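Local coordinates for protein 8-amino-8-demethylriboflavin N,N-dimethyltransferase (Streptomyces davawensis, PDB 4D7K) that catalyses the two S-adenosyl-methionine-dependent methylations that turn 8-amino-8-demethyl-D-riboflavin into the antibiotic roseoflavin, and works as a homodimer, at residues A[30-35]-A[105-111]; A[72-76]-A[87-91]; A[176-182]-A[196-200]; A[242-248]-A[269-273]; A[280-286]-A[337-343]. All coordinates share one frame; numbering follows the deposited sequence.

Contact 1 of 5, residues A[30-35]-A[105-111]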
# COMPACT_ATOMS: atom_id res chain seq x y z
N LEU A 30 7.00 -1.44 -7.24
CA LEU A 30 8.25 -1.97 -6.72
C LEU A 30 8.28 -3.50 -6.76
O LEU A 30 9.33 -4.11 -6.97
CB LEU A 30 8.48 -1.47 -5.30
CG LEU A 30 8.58 0.05 -5.12
CD1 LEU A 30 8.63 0.40 -3.65
CD2 LEU A 30 9.80 0.57 -5.83
N TYR A 31 7.11 -4.11 -6.57
CA TYR A 31 6.97 -5.56 -6.68
C TYR A 31 7.31 -6.02 -8.10
O TYR A 31 8.14 -6.91 -8.29
CB TYR A 31 5.55 -5.99 -6.29
CG TYR A 31 5.26 -7.45 -6.58
CD1 TYR A 31 5.72 -8.46 -5.74
CD2 TYR A 31 4.52 -7.83 -7.70
CE1 TYR A 31 5.45 -9.79 -5.99
CE2 TYR A 31 4.24 -9.17 -7.97
CZ TYR A 31 4.71 -10.14 -7.11
OH TYR A 31 4.44 -11.47 -7.37
N ALA A 32 6.66 -5.41 -9.08
CA ALA A 32 6.82 -5.82 -10.47
C ALA A 32 8.26 -5.58 -10.93
O ALA A 32 8.82 -6.40 -11.66
CB ALA A 32 5.84 -5.07 -11.36
N VAL A 33 8.84 -4.48 -10.49
CA VAL A 33 10.23 -4.17 -10.81
C VAL A 33 11.17 -5.24 -10.27
O VAL A 33 12.08 -5.71 -10.97
CB VAL A 33 10.64 -2.78 -10.25
CG1 VAL A 33 12.15 -2.67 -10.14
CG2 VAL A 33 10.06 -1.66 -11.12
N ALA A 34 10.95 -5.65 -9.03
CA ALA A 34 11.79 -6.66 -8.41
C ALA A 34 11.59 -8.04 -9.05
O ALA A 34 12.56 -8.76 -9.26
CB ALA A 34 11.52 -6.72 -6.91
N LYS A 35 10.34 -8.39 -9.36
CA LYS A 35 10.04 -9.70 -9.94
C LYS A 35 10.64 -9.85 -11.34
O LYS A 35 10.97 -10.95 -11.77
CB LYS A 35 8.53 -9.95 -10.01
CG LYS A 35 7.83 -9.99 -8.66
CD LYS A 35 8.37 -11.08 -7.75
CE LYS A 35 8.02 -12.46 -8.28
NZ LYS A 35 8.41 -13.51 -7.31
N THR A 105 9.81 -6.53 0.19
CA THR A 105 9.13 -5.77 -0.85
C THR A 105 8.39 -6.70 -1.82
O THR A 105 7.39 -6.31 -2.41
CB THR A 105 10.15 -4.87 -1.61
OG1 THR A 105 10.83 -4.04 -0.66
CG2 THR A 105 9.45 -3.98 -2.62
N THR A 106 8.87 -7.93 -1.96
CA THR A 106 8.22 -8.90 -2.84
C THR A 106 7.23 -9.83 -2.13
O THR A 106 6.18 -10.14 -2.68
CB THR A 106 9.26 -9.78 -3.57
OG1 THR A 106 10.13 -10.40 -2.62
CG2 THR A 106 10.07 -8.95 -4.55
N PHE A 107 7.57 -10.28 -0.92
CA PHE A 107 6.75 -11.29 -0.25
C PHE A 107 5.32 -10.85 0.01
O PHE A 107 4.37 -11.57 -0.29
CB PHE A 107 7.38 -11.71 1.08
CG PHE A 107 6.51 -12.65 1.88
CD1 PHE A 107 6.38 -13.98 1.52
CD2 PHE A 107 5.79 -12.19 2.98
CE1 PHE A 107 5.57 -14.84 2.25
CE2 PHE A 107 4.97 -13.04 3.70
CZ PHE A 107 4.86 -14.37 3.34
N PHE A 108 5.16 -9.65 0.57
CA PHE A 108 3.85 -9.17 0.99
C PHE A 108 2.98 -8.72 -0.18
O PHE A 108 1.86 -8.26 0.01
CB PHE A 108 4.01 -8.03 2.00
CG PHE A 108 4.63 -8.47 3.29
CD1 PHE A 108 3.85 -9.05 4.29
CD2 PHE A 108 5.99 -8.35 3.50
CE1 PHE A 108 4.42 -9.48 5.47
CE2 PHE A 108 6.57 -8.78 4.68
CZ PHE A 108 5.78 -9.34 5.66
N ALA A 109 3.50 -8.86 -1.40
CA ALA A 109 2.75 -8.48 -2.59
C ALA A 109 2.57 -9.68 -3.51
O ALA A 109 2.03 -9.55 -4.60
CB ALA A 109 3.43 -7.34 -3.32
N GLU A 110 3.04 -10.84 -3.06
CA GLU A 110 2.79 -12.07 -3.79
C GLU A 110 1.29 -12.35 -3.79
O GLU A 110 0.62 -12.07 -2.79
CB GLU A 110 3.57 -13.23 -3.19
CG GLU A 110 5.09 -13.13 -3.33
CD GLU A 110 5.57 -13.37 -4.76
OE1 GLU A 110 4.73 -13.67 -5.63
OE2 GLU A 110 6.79 -13.26 -5.00
N PRO A 111 0.76 -12.87 -4.90
CA PRO A 111 -0.68 -13.12 -5.06
C PRO A 111 -1.28 -13.95 -3.93
O PRO A 111 -2.33 -13.57 -3.40
CB PRO A 111 -0.76 -13.89 -6.39
CG PRO A 111 0.64 -14.36 -6.67
CD PRO A 111 1.52 -13.30 -6.09

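Contact 2 of 5, residues A[72-76]-A[87-91]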
# COMPACT_ATOMS: atom_id res chain seq x y z
N GLY A 72 9.34 7.77 -11.15
CA GLY A 72 8.51 8.69 -10.38
C GLY A 72 8.53 8.40 -8.89
O GLY A 72 8.48 9.31 -8.07
N ALA A 73 8.62 7.12 -8.55
CA ALA A 73 8.64 6.69 -7.16
C ALA A 73 10.05 6.70 -6.58
O ALA A 73 10.26 6.25 -5.45
CB ALA A 73 8.03 5.31 -7.03
N ASP A 74 11.02 7.19 -7.36
CA ASP A 74 12.42 7.34 -6.94
C ASP A 74 13.14 6.01 -6.70
O ASP A 74 14.04 5.94 -5.87
CB ASP A 74 12.53 8.19 -5.67
CG ASP A 74 12.38 9.67 -5.95
OD1 ASP A 74 13.40 10.32 -6.28
OD2 ASP A 74 11.25 10.20 -5.82
N ALA A 75 12.76 4.97 -7.44
CA ALA A 75 13.47 3.70 -7.38
C ALA A 75 14.51 3.61 -8.50
O ALA A 75 15.59 3.06 -8.31
CB ALA A 75 12.49 2.55 -7.46
N LEU A 76 14.17 4.15 -9.66
CA LEU A 76 15.09 4.25 -10.79
C LEU A 76 15.29 5.71 -11.17
O LEU A 76 14.66 6.60 -10.59
CB LEU A 76 14.58 3.46 -12.00
CG LEU A 76 14.19 1.98 -11.88
CD1 LEU A 76 13.63 1.50 -13.21
CD2 LEU A 76 15.37 1.12 -11.50
N ALA A 87 18.42 4.23 -8.94
CA ALA A 87 18.42 5.22 -7.86
C ALA A 87 18.72 4.46 -6.56
O ALA A 87 18.64 3.23 -6.55
CB ALA A 87 17.07 5.95 -7.79
N PRO A 88 19.08 5.17 -5.48
CA PRO A 88 19.41 4.48 -4.22
C PRO A 88 18.38 3.45 -3.73
O PRO A 88 18.77 2.38 -3.26
CB PRO A 88 19.53 5.63 -3.22
CG PRO A 88 20.03 6.77 -4.05
CD PRO A 88 19.36 6.62 -5.39
N MET A 89 17.09 3.76 -3.84
CA MET A 89 16.06 2.86 -3.33
C MET A 89 15.97 1.57 -4.16
O MET A 89 15.77 0.48 -3.62
CB MET A 89 14.70 3.57 -3.29
CG MET A 89 13.68 2.93 -2.37
SD MET A 89 12.16 3.90 -2.18
CE MET A 89 11.41 3.65 -3.79
N GLY A 90 16.13 1.70 -5.47
CA GLY A 90 16.14 0.54 -6.35
C GLY A 90 17.33 -0.37 -6.10
O GLY A 90 17.26 -1.59 -6.28
N ASP A 91 18.44 0.24 -5.69
CA ASP A 91 19.66 -0.50 -5.39
C ASP A 91 19.43 -1.52 -4.27
O ASP A 91 19.98 -2.62 -4.30
CB ASP A 91 20.78 0.48 -5.00
CG ASP A 91 22.16 -0.16 -5.06
OD1 ASP A 91 22.44 -0.92 -6.02
OD2 ASP A 91 22.98 0.11 -4.16
O HOH W 1 16.11 6.42 -4.16

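Contact 3 of 5, residues A[176-182]-A[196-200]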
# COMPACT_ATOMS: atom_id res chain seq x y z
N PHE A 176 22.40 -4.70 27.71
CA PHE A 176 22.94 -6.04 27.55
C PHE A 176 24.36 -6.14 28.10
O PHE A 176 24.83 -7.23 28.43
CB PHE A 176 22.92 -6.46 26.09
CG PHE A 176 21.54 -6.65 25.53
CD1 PHE A 176 20.84 -7.82 25.78
CD2 PHE A 176 20.95 -5.66 24.76
CE1 PHE A 176 19.57 -7.99 25.27
CE2 PHE A 176 19.68 -5.83 24.25
CZ PHE A 176 18.99 -7.00 24.50
N GLY A 177 25.03 -5.00 28.21
CA GLY A 177 26.41 -4.95 28.66
C GLY A 177 26.66 -5.37 30.10
O GLY A 177 27.81 -5.46 30.53
N ARG A 178 25.59 -5.63 30.85
CA ARG A 178 25.75 -6.05 32.24
C ARG A 178 25.62 -7.57 32.38
O ARG A 178 25.50 -8.09 33.48
CB ARG A 178 24.74 -5.34 33.15
CG ARG A 178 23.27 -5.66 32.91
CD ARG A 178 22.39 -4.74 33.75
NE ARG A 178 20.98 -5.12 33.76
CZ ARG A 178 20.42 -5.88 34.70
NH1 ARG A 178 21.15 -6.35 35.70
NH2 ARG A 178 19.13 -6.18 34.64
N PHE A 179 25.65 -8.27 31.25
CA PHE A 179 25.66 -9.73 31.25
C PHE A 179 26.90 -10.23 30.51
O PHE A 179 27.42 -9.55 29.63
CB PHE A 179 24.39 -10.29 30.62
CG PHE A 179 23.13 -9.84 31.29
CD1 PHE A 179 22.74 -10.37 32.51
CD2 PHE A 179 22.33 -8.86 30.71
CE1 PHE A 179 21.59 -9.95 33.14
CE2 PHE A 179 21.17 -8.44 31.33
CZ PHE A 179 20.80 -8.98 32.55
N THR A 180 27.37 -11.42 30.88
CA THR A 180 28.61 -11.94 30.33
C THR A 180 28.45 -13.26 29.58
O THR A 180 29.38 -13.72 28.92
CB THR A 180 29.67 -12.13 31.43
OG1 THR A 180 30.79 -12.83 30.88
CG2 THR A 180 29.09 -12.95 32.58
N ARG A 181 27.28 -13.87 29.70
CA ARG A 181 27.02 -15.12 29.00
C ARG A 181 25.58 -15.20 28.51
O ARG A 181 24.64 -15.30 29.31
CB ARG A 181 27.36 -16.32 29.88
CG ARG A 181 27.42 -17.62 29.11
CD ARG A 181 27.81 -18.79 30.00
NE ARG A 181 27.80 -20.04 29.25
CZ ARG A 181 27.83 -21.25 29.81
NH1 ARG A 181 27.87 -21.37 31.13
NH2 ARG A 181 27.81 -22.33 29.04
N PHE A 182 25.41 -15.17 27.20
CA PHE A 182 24.08 -15.13 26.60
C PHE A 182 23.65 -16.50 26.09
O PHE A 182 24.46 -17.28 25.60
CB PHE A 182 24.06 -14.12 25.46
CG PHE A 182 24.41 -12.73 25.88
CD1 PHE A 182 25.73 -12.31 25.88
CD2 PHE A 182 23.43 -11.84 26.27
CE1 PHE A 182 26.06 -11.02 26.27
CE2 PHE A 182 23.75 -10.55 26.67
CZ PHE A 182 25.07 -10.14 26.67
N VAL A 196 24.56 -8.63 19.74
CA VAL A 196 24.80 -8.42 21.16
C VAL A 196 26.26 -8.63 21.53
O VAL A 196 26.83 -7.86 22.31
CB VAL A 196 23.92 -9.36 22.02
CG1 VAL A 196 24.17 -9.13 23.49
CG2 VAL A 196 22.45 -9.15 21.69
N LEU A 197 26.88 -9.66 20.97
CA LEU A 197 28.28 -9.95 21.25
C LEU A 197 29.22 -8.87 20.70
O LEU A 197 30.35 -8.71 21.17
CB LEU A 197 28.68 -11.32 20.68
CG LEU A 197 28.66 -12.49 21.67
CD1 LEU A 197 27.26 -12.80 22.14
CD2 LEU A 197 29.30 -13.72 21.04
N THR A 198 28.76 -8.14 19.69
CA THR A 198 29.55 -7.05 19.13
C THR A 198 29.41 -5.81 20.00
O THR A 198 30.31 -4.97 20.06
CB THR A 198 29.12 -6.72 17.68
OG1 THR A 198 29.06 -7.93 16.91
CG2 THR A 198 30.10 -5.75 17.03
N ALA A 199 28.27 -5.70 20.68
CA ALA A 199 28.02 -4.57 21.58
C ALA A 199 28.65 -4.80 22.95
O ALA A 199 28.96 -3.84 23.67
CB ALA A 199 26.53 -4.34 21.72
N VAL A 200 28.84 -6.06 23.31
CA VAL A 200 29.53 -6.42 24.55
C VAL A 200 30.82 -7.15 24.20
O VAL A 200 30.82 -8.37 24.02
CB VAL A 200 28.66 -7.30 25.47
CG1 VAL A 200 29.28 -7.40 26.85
CG2 VAL A 200 27.25 -6.75 25.56

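Contact 4 of 5, residues A[242-248]-A[269-273]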
# COMPACT_ATOMS: atom_id res chain seq x y z
N PRO A 242 21.63 -24.91 27.86
CA PRO A 242 22.89 -24.69 28.58
C PRO A 242 22.64 -24.23 30.02
O PRO A 242 21.61 -23.61 30.30
CB PRO A 242 23.58 -23.60 27.76
CG PRO A 242 22.46 -22.85 27.13
CD PRO A 242 21.40 -23.88 26.83
N THR A 243 23.58 -24.54 30.90
CA THR A 243 23.45 -24.19 32.31
C THR A 243 24.56 -23.23 32.74
O THR A 243 25.72 -23.40 32.37
CB THR A 243 23.49 -25.45 33.20
OG1 THR A 243 22.43 -26.33 32.82
CG2 THR A 243 23.33 -25.09 34.68
N GLY A 244 24.20 -22.21 33.52
CA GLY A 244 25.18 -21.28 34.05
C GLY A 244 25.22 -19.95 33.31
O GLY A 244 26.10 -19.13 33.55
N CYS A 245 24.27 -19.75 32.40
CA CYS A 245 24.18 -18.49 31.68
C CYS A 245 23.44 -17.47 32.53
O CYS A 245 22.50 -17.80 33.24
CB CYS A 245 23.48 -18.69 30.34
SG CYS A 245 24.37 -19.77 29.19
N ASP A 246 23.89 -16.21 32.48
CA ASP A 246 23.28 -15.17 33.30
C ASP A 246 22.29 -14.34 32.48
O ASP A 246 21.70 -13.39 32.99
CB ASP A 246 24.36 -14.27 33.92
CG ASP A 246 25.31 -13.70 32.89
OD1 ASP A 246 25.50 -14.34 31.83
OD2 ASP A 246 25.87 -12.61 33.14
N ALA A 247 22.10 -14.72 31.22
CA ALA A 247 21.11 -14.07 30.37
C ALA A 247 20.52 -15.07 29.38
O ALA A 247 21.24 -15.63 28.56
CB ALA A 247 21.71 -12.88 29.64
N TYR A 248 19.21 -15.29 29.47
CA TYR A 248 18.50 -16.16 28.54
C TYR A 248 17.55 -15.34 27.69
O TYR A 248 16.78 -14.52 28.20
CB TYR A 248 17.73 -17.24 29.30
CG TYR A 248 18.63 -18.27 29.94
CD1 TYR A 248 19.29 -18.00 31.13
CD2 TYR A 248 18.80 -19.53 29.36
CE1 TYR A 248 20.11 -18.94 31.72
CE2 TYR A 248 19.62 -20.47 29.95
CZ TYR A 248 20.27 -20.18 31.13
OH TYR A 248 21.09 -21.11 31.72
N ILE A 269 13.98 -23.42 31.67
CA ILE A 269 14.90 -22.29 31.68
C ILE A 269 15.17 -21.88 33.13
O ILE A 269 16.31 -21.63 33.51
CB ILE A 269 14.35 -21.09 30.89
CG1 ILE A 269 14.21 -21.46 29.41
CG2 ILE A 269 15.26 -19.88 31.04
CD1 ILE A 269 13.56 -20.39 28.57
N ARG A 270 14.10 -21.84 33.92
CA ARG A 270 14.18 -21.40 35.31
C ARG A 270 15.19 -22.19 36.14
O ARG A 270 15.91 -21.62 36.96
CB ARG A 270 12.80 -21.49 35.96
CG ARG A 270 12.78 -21.12 37.43
CD ARG A 270 13.23 -19.68 37.66
NE ARG A 270 13.33 -19.38 39.09
CZ ARG A 270 14.44 -19.53 39.81
NH1 ARG A 270 15.55 -19.97 39.23
NH2 ARG A 270 14.44 -19.24 41.10
N GLN A 271 15.25 -23.50 35.93
CA GLN A 271 16.15 -24.34 36.71
C GLN A 271 17.56 -24.38 36.11
O GLN A 271 18.48 -24.92 36.72
CB GLN A 271 15.59 -25.76 36.84
CG GLN A 271 15.27 -26.45 35.53
CD GLN A 271 14.61 -27.81 35.73
OE1 GLN A 271 14.42 -28.57 34.78
NE2 GLN A 271 14.26 -28.11 36.98
N ALA A 272 17.72 -23.79 34.93
CA ALA A 272 19.03 -23.71 34.29
C ALA A 272 19.76 -22.43 34.68
O ALA A 272 20.96 -22.29 34.46
CB ALA A 272 18.88 -23.79 32.77
N MET A 273 19.02 -21.49 35.27
CA MET A 273 19.58 -20.20 35.66
C MET A 273 20.26 -20.27 37.03
O MET A 273 21.06 -19.40 37.38
CB MET A 273 18.49 -19.13 35.69
CG MET A 273 17.81 -18.91 34.36
SD MET A 273 16.51 -17.66 34.46
CE MET A 273 17.41 -16.30 35.19

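Contact 5 of 5, residues A[280-286]-A[337-343]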
# COMPACT_ATOMS: atom_id res chain seq x y z
N ARG A 280 19.07 -13.17 34.35
CA ARG A 280 17.79 -12.75 33.81
C ARG A 280 17.32 -13.59 32.63
O ARG A 280 18.12 -14.15 31.88
CB ARG A 280 17.84 -11.28 33.37
CG ARG A 280 18.05 -10.28 34.50
CD ARG A 280 16.82 -10.16 35.37
NE ARG A 280 16.98 -9.13 36.39
CZ ARG A 280 17.42 -9.35 37.63
NH1 ARG A 280 17.74 -10.58 38.01
NH2 ARG A 280 17.54 -8.35 38.48
N LEU A 281 16.00 -13.68 32.50
CA LEU A 281 15.37 -14.16 31.28
C LEU A 281 14.81 -12.96 30.55
O LEU A 281 13.95 -12.25 31.08
CB LEU A 281 14.27 -15.18 31.58
CG LEU A 281 13.33 -15.57 30.43
CD1 LEU A 281 14.11 -16.15 29.26
CD2 LEU A 281 12.28 -16.55 30.92
N LEU A 282 15.31 -12.70 29.34
CA LEU A 282 14.85 -11.55 28.56
C LEU A 282 13.97 -12.00 27.41
O LEU A 282 14.43 -12.69 26.50
CB LEU A 282 16.04 -10.75 28.03
CG LEU A 282 17.17 -10.44 29.02
CD1 LEU A 282 18.31 -9.72 28.31
CD2 LEU A 282 16.66 -9.62 30.21
N ILE A 283 12.69 -11.64 27.45
CA ILE A 283 11.77 -12.01 26.39
C ILE A 283 11.53 -10.83 25.45
O ILE A 283 11.03 -9.79 25.86
CB ILE A 283 10.43 -12.53 26.94
CG1 ILE A 283 10.67 -13.69 27.90
CG2 ILE A 283 9.53 -12.97 25.80
CD1 ILE A 283 9.40 -14.32 28.44
N LEU A 284 11.89 -11.01 24.19
CA LEU A 284 11.76 -9.97 23.20
C LEU A 284 10.48 -10.19 22.40
O LEU A 284 10.33 -11.21 21.73
CB LEU A 284 12.99 -9.93 22.28
CG LEU A 284 14.26 -9.22 22.77
CD1 LEU A 284 14.75 -9.75 24.11
CD2 LEU A 284 15.36 -9.34 21.73
N ASP A 285 9.56 -9.24 22.48
CA ASP A 285 8.26 -9.39 21.83
C ASP A 285 7.53 -8.06 21.76
O ASP A 285 7.99 -7.05 22.31
CB ASP A 285 7.41 -10.42 22.59
CG ASP A 285 6.34 -11.06 21.72
OD1 ASP A 285 6.12 -10.59 20.58
OD2 ASP A 285 5.70 -12.03 22.18
N SER A 286 6.40 -8.05 21.06
CA SER A 286 5.48 -6.92 21.11
C SER A 286 4.44 -7.21 22.19
O SER A 286 3.84 -8.29 22.21
CB SER A 286 4.82 -6.70 19.75
OG SER A 286 3.94 -5.59 19.80
N TRP A 337 8.61 -3.21 19.47
CA TRP A 337 9.09 -4.29 20.31
C TRP A 337 9.43 -3.82 21.72
O TRP A 337 9.52 -2.62 21.99
CB TRP A 337 10.32 -4.94 19.67
CG TRP A 337 10.12 -5.23 18.22
CD1 TRP A 337 10.73 -4.61 17.16
CD2 TRP A 337 9.24 -6.21 17.65
NE1 TRP A 337 10.29 -5.15 15.98
CE2 TRP A 337 9.37 -6.13 16.25
CE3 TRP A 337 8.36 -7.15 18.19
CZ2 TRP A 337 8.65 -6.95 15.38
CZ3 TRP A 337 7.64 -7.97 17.33
CH2 TRP A 337 7.79 -7.86 15.94
N ALA A 338 9.61 -4.78 22.61
CA ALA A 338 9.95 -4.48 23.99
C ALA A 338 10.83 -5.59 24.55
O ALA A 338 10.78 -6.73 24.09
CB ALA A 338 8.69 -4.32 24.82
N VAL A 339 11.63 -5.25 25.55
CA VAL A 339 12.39 -6.27 26.26
C VAL A 339 11.75 -6.55 27.61
O VAL A 339 11.76 -5.70 28.50
CB VAL A 339 13.86 -5.85 26.46
CG1 VAL A 339 14.59 -6.89 27.29
CG2 VAL A 339 14.53 -5.68 25.12
N ILE A 340 11.16 -7.73 27.74
CA ILE A 340 10.57 -8.15 29.00
C ILE A 340 11.65 -8.73 29.89
O ILE A 340 12.15 -9.82 29.65
CB ILE A 340 9.46 -9.20 28.80
CG1 ILE A 340 8.41 -8.69 27.81
CG2 ILE A 340 8.81 -9.57 30.13
CD1 ILE A 340 7.28 -9.68 27.54
N GLU A 341 12.04 -7.98 30.92
CA GLU A 341 13.08 -8.45 31.83
C GLU A 341 12.46 -9.28 32.96
O GLU A 341 11.65 -8.77 33.74
CB GLU A 341 13.87 -7.27 32.40
CG GLU A 341 15.04 -7.68 33.27
CD GLU A 341 15.68 -6.50 33.97
OE1 GLU A 341 15.37 -5.35 33.60
OE2 GLU A 341 16.49 -6.73 34.90
N CYS A 342 12.85 -10.55 33.04
CA CYS A 342 12.28 -11.46 34.03
C CYS A 342 13.33 -11.98 35.01
O CYS A 342 14.47 -12.25 34.63
CB CYS A 342 11.60 -12.65 33.34
SG CYS A 342 10.34 -12.19 32.15
N ARG A 343 12.92 -12.13 36.26
CA ARG A 343 13.82 -12.57 37.31
C ARG A 343 13.28 -13.82 37.99
O ARG A 343 12.06 -13.97 38.15
CB ARG A 343 14.03 -11.45 38.33
CG ARG A 343 14.94 -11.78 39.50
CD ARG A 343 15.02 -10.60 40.44
NE ARG A 343 13.69 -10.02 40.66
CZ ARG A 343 13.47 -8.79 41.11
NH1 ARG A 343 14.49 -7.99 41.38
NH2 ARG A 343 12.23 -8.36 41.28

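Contact 1 of 5, residues A[30-35]-A[105-111]
Tyr31, near the C-terminal end of helix 13-35, lays its side chain along the turn that follows helix 102-107 and reaches Glu110 with its hydroxyl. Its CG stands anti to the backbone N (chi1 171°), which sends the ring along the surface of segment 105-111. CB and CG pass the methyl of Ala109, and CD1 comes to 3.5 Å from Ala109 CB. Farther out, CE1 lies 3.4 Å from Thr106 O, which sits near the plane of the ring at its edge. One ring face carries Ala109 O near its rim, and Lys35 CG lies against the opposite face, also near the rim. At the tip, Tyr31 OH donates to Glu110 OE1 over 2.8 Å. The ring and carboxylate planes are almost perpendicular, 86° apart, and the hydroxyl meets OE1 from above the carboxylate plane.

The second carboxylate oxygen belongs to Lys35. Its chain bends at chi2 and chi3 to carry NZ to 2.8 Å from Glu110 OE2, in a salt bridge whose hydrogen bond uses the syn lone pair of OE2. Glu150 and Glu154 also form salt bridges with this ammonium group, so the lysine probably offsets the crowding of negative charge there. Away from this polar end the helices meet through methyl groups: Ala34 CB lies 3.6 Å from Thr106 CG2, and Leu30 CB 3.8 Å from Thr105 CG2. Leu17 of the second subunit packs on both Leu30 and Thr105. This is a helix-to-helix contact at the dimer interface, joining helix 13-35 of the O-methyltransferase dimerisation region to helix 102-107 and the turn after it.

Contact 2 of 5, residues A[72-76]-A[87-91]
Ala75 O receives Ala87 N where a Schellman motif ends helix 60-72 and the chain enters the small antiparallel sheet of the dimerisation domain. Asp74, with positive phi, is the C-prime residue of that motif. The hairpin of strands 76-79 and 83-86 then returns the chain to Ala87, just before the short, weakly bonded helix 88-91.

The close side of the contact gathers round Ala75 O. Ala87 N donates to it over 3.1 Å, from above the carbonyl plane and with a bent N-H...O angle of 142°. Gly90 CA makes a CA-H...O contact with the same oxygen at 3.2 Å, the helix backbone coming right up to the carbonyl. Ala87 CB also crowds this oxygen, 3.3 Å from Ala75 O.

Toward exposed Asp74 the fit is looser and solvent enters. A water donates to Asp74 O and accepts from Met89 N, bridging the two backbones, while the Asp74 carboxylate makes a long, weak ion pair with Arg16 of the second subunit. Met89 closes the buried flank beside Leu30 of helix 13-35. Its CG is anti to the backbone N (chi1 -160°) and the chain bends at chi3, bringing CE to 4.0 Å from Ala75 CB and 3.3 Å from Ala73 O.

Contact 3 of 5, residues A[176-182]-A[196-200]
Val196 presses its CG1 methyl onto the ring of Phe182, the central fit between helix 191-199 and the start of strand 181-185. The methyl stands 3.7 Å from the ring centroid and 21° off the normal, a CH-pi contact over the face, displaced toward the CE2 and CZ rim. Because CG1 lies anti to the backbone N (chi1 -180°), this branch projects from the helix into the angle between two phenylalanines. Phe176 CB touches the same methyl from another direction, at 3.9 Å, its side chain crossing that of Val196 at about a right angle.

One helical turn later, Val200 fills a second hollow, walled by the backbone of 176-179 and the end of the Phe182 ring. Its CG2 nestles against Gly177 CA at 3.7 Å, close also to Phe176 O, and reaches Phe182 CZ at 4.2 Å. CG1, the other branch, lies 4.0 Å from Phe179 O. The two valines thus form neighbouring bumps, with the tip of Phe182 touching both. Leu197 completes the fit from the far end of the ring, where its CD1 lies 4.1 Å from Phe182 CD1 as the two side chains slide past each other in opposite directions.

No hydrogen bond crosses between the segments, so the two segments meet through apolar and CH-pi packing. Around the apolar patch, Leu171 of helix 167-171 touches both Phe176 and Val196, and Ala247 of the neighbouring strand touches Phe182. The packing of helix against strand belongs to the beta-alpha-beta unit 181-185, 191-199 and 204-209 of the Rossmann-like class I methyltransferase fold.

Contact 4 of 5, residues A[242-248]-A[269-273]
Tyr248 points its hydroxyl between two backbone carbonyls, Ala272 O at 3.0 Å from Tyr248 OH across the contact and Pro242 O at 2.9 Å within its own segment. Pro242 O is in the plane of the ring, at its edge, whereas Ala272 O approaches obliquely. The same Ala272 carbonyl receives a weak but nearly straight bond from Gly244 N, 3.4 Å long with an N-H...O angle of 167°, so the loop and the tyrosine converge on one oxygen of segment 269-273.

The Ala272 methyl lies beside the hydroxyl, 3.6 Å from Tyr248 OH, and also touches Pro242 O. Farther from the hydroxyl, Ile269 and Met273 approach from the same side of the ring plane, Met273 by the CD1-CE1 side and Ile269 by the CG end. Met273 CG packs 3.5 Å from Tyr248 CE1, and its sulfur makes an oblique Met-aromatic contact. Ile269 CG2 reaches the ring in an off-centre CH-pi contact, 4.3 Å from the centroid. This methyl is the branch anti to the backbone N of Ile269, while CG1 takes the position beside that nitrogen. Both Ile269 and Met273 run past Tyr248 in opposite directions to it.

Exposed Thr243 adds a light touch, CG2 to Ala272 O. Ala183 of neighbouring strand 181-185 also touches Tyr248. The tyrosine thereby joins segment 269-273, which continues from helix 259-270, to strand 247-251 in the beta-alpha-beta unit completed by strand 280-285, part of the methyltransferase's Rossmann-like domain.

Contact 5 of 5, residues A[280-286]-A[337-343]
Trp337 meets Ser286 at the start of an antiparallel strand pair in the seven-stranded sheet, where strand 337-344 returns beside 280-285 in the arrangement of class I methyltransferases. The indole turns its edge to the backbone of Asp285 and Ser286, with CE3 3.6 Å from Ser286 N.

Ala338 begins the ladder in a hydrogen-bonded pair with Asp285; Ala338 N donates to Asp285 O over 2.8 Å. Val339 then faces the side of Leu282 and Leu284, its CG1 and CG2 methyls each touching one leucine. Ile340 pairs with Ile283 through two bonds, both at 165°, and their CB atoms approach to 3.9 Å on the opposite face, where Trp316 covers them.

Glu341 returns to the Leu282 side. Its CG lies anti to the backbone N (chi1 -175°) and the chain stays extended, carrying OE2 to Arg280 NE; Arg178 makes a second salt bridge with OE2, and His331 binds OE1. Cys342 pairs with Leu281, CB against CB, before Arg343 lays its aliphatic chain over one face of the Arg280 guanidinium, CG 3.4 Å from Arg280 NH1. That guanidinium and the Glu341 carboxylate are nearly coplanar, and NE reaches the anti lone pair of OE2 at 2.9 Å.

From the N terminus, contact 1 opens on helix 13-35 and closes some seventy residues later at 105-111. Contact 2 falls entirely within that span, closing the short hairpin 76-86, and Leu30 of contact 1 packs on its Ala75 and Met89; both also meet the second subunit. The remaining three follow in series across the catalytic domain, with no crossings. Contacts 3 and 4 each close a strand-to-helix connection, on neighbouring strands 181-185 and 247-251, linked through Asp246. Contact 5 closes the last loop, adding strand 337-344 beside 280-285, which borders 247-251. Arg178 of contact 3 reaches Glu341 of contact 5; the centres of contacts 1 and 5 are about 33 Å apart.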